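IclR transcriptional regulator (Thermotoga maritima, PDB 1MKM) probably binds DNA through a winged helix-turn-helix domain and regulates transcription as a member of the IclR family. Local coordinates at the interface of chains A and B. Numbering follows the deposited sequence. Chains: chain A/B, IclR transcriptional regulator.

The interface of chains A and B. Residues chain A 46, 49; chain B 5, 8.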
ATOM      1  N   VAL A  46     -39.452  -3.224 -10.504  1.00 57.17           N
ATOM      2  CA  VAL A  46     -38.215  -3.866 -10.068  1.00 51.13           C
ATOM      3  C   VAL A  46     -37.201  -2.835  -9.517  1.00 54.09           C
ATOM      4  O   VAL A  46     -36.633  -3.033  -8.446  1.00 53.25           O
ATOM      5  CB  VAL A  46     -37.606  -4.707 -11.246  1.00 41.62           C
ATOM      6  CG1 VAL A  46     -36.315  -5.375 -10.832  1.00 40.85           C
ATOM      7  CG2 VAL A  46     -38.616  -5.776 -11.693  1.00 43.00           C
ATOM      8  N   GLU A  49     -38.303  -1.944  -6.383  1.00 69.27           N
ATOM      9  CA  GLU A  49     -38.099  -3.135  -5.568  1.00 69.55           C
ATOM     10  C   GLU A  49     -36.706  -3.138  -4.924  1.00 63.67           C
ATOM     11  O   GLU A  49     -36.575  -3.168  -3.698  1.00 55.98           O
ATOM     12  CB  GLU A  49     -38.278  -4.383  -6.444  1.00 86.56           C
ATOM     13  CG  GLU A  49     -37.836  -5.716  -5.828  1.00101.57           C
ATOM     14  CD  GLU A  49     -37.848  -6.867  -6.846  1.00102.86           C
ATOM     15  OE1 GLU A  49     -37.252  -6.714  -7.934  1.00100.08           O
ATOM     16  OE2 GLU A  49     -38.445  -7.926  -6.557  1.00101.44           O
TER
ATOM     17  N   ASN B   5     -38.810 -10.242 -15.955  1.00 66.54           N
ATOM     18  CA  ASN B   5     -38.155 -10.027 -14.674  1.00 68.17           C
ATOM     19  C   ASN B   5     -36.739 -10.597 -14.659  1.00 78.62           C
ATOM     20  O   ASN B   5     -36.164 -10.873 -13.606  1.00 85.63           O
ATOM     21  CB  ASN B   5     -39.017 -10.572 -13.545  1.00 72.07           C
ATOM     22  CG  ASN B   5     -40.315  -9.808 -13.420  1.00 72.95           C
ATOM     23  OD1 ASN B   5     -41.094  -9.750 -14.368  1.00 72.74           O
ATOM     24  ND2 ASN B   5     -40.542  -9.193 -12.267  1.00 83.09           N
ATOM     25  N   LYS B   8     -34.745  -8.819 -12.566  1.00 67.18           N
ATOM     26  CA  LYS B   8     -34.435  -9.230 -11.204  1.00 66.34           C
ATOM     27  C   LYS B   8     -33.074  -9.909 -11.150  1.00 66.43           C
ATOM     28  O   LYS B   8     -32.201  -9.505 -10.379  1.00 67.82           O
ATOM     29  CB  LYS B   8     -35.493 -10.189 -10.665  1.00 62.22           C
ATOM     30  CG  LYS B   8     -36.739  -9.508 -10.157  1.00 66.23           C
ATOM     31  CD  LYS B   8     -37.511 -10.432  -9.239  1.00 70.99           C
ATOM     32  CE  LYS B   8     -38.802  -9.784  -8.784  1.00 79.74           C
ATOM     33  NZ  LYS B   8     -39.676  -9.426  -9.945  1.00 79.15           N
TER
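A:Glu49 and A:Val46 meet B:Lys8 and B:Asn5 in a small helix-to-helix patch between the winged helix-turn-helix domains of two copies of the protein. The patch helps join these domains in the deposited assembly, and may help set their spacing for DNA; the structure alone does not show the latter. Helix 37-49, the likely recognition helix, gives the chain A side. Chain B gives the start of helix 6-19 and the loop residue before it. A:Glu49 and B:Lys8 form a salt bridge, with the side-chain amine nitrogen NZ of B:Lys8 3.9 Å from the carboxylate OE2 of A:Glu49. That is a loose charge pairing. The A:Glu49 side chain is stretched out, with CG anti to the backbone N (chi1 168°), and it meets the lysine chain at about a right angle. Its other carboxylate oxygen, OE1, lies 3.6 Å from CG of B:Lys8, so the carboxylate rests against the aliphatic stem. The lysine bends at its last torsion (chi4 59°), which carries NZ past the carboxylate, though the placing of NZ is doubtful. Cutting B:Lys8 back to an alanine is likely to leave the A:Glu49 carboxylate without this charge partner and with a gap where the stem lay. The valine lies loosely against both chain B residues. Its CG1 methyl faces the backbone N of B:Lys8, while its CG2 methyl lies 4.0 Å from the amide ND2 of B:Asn5.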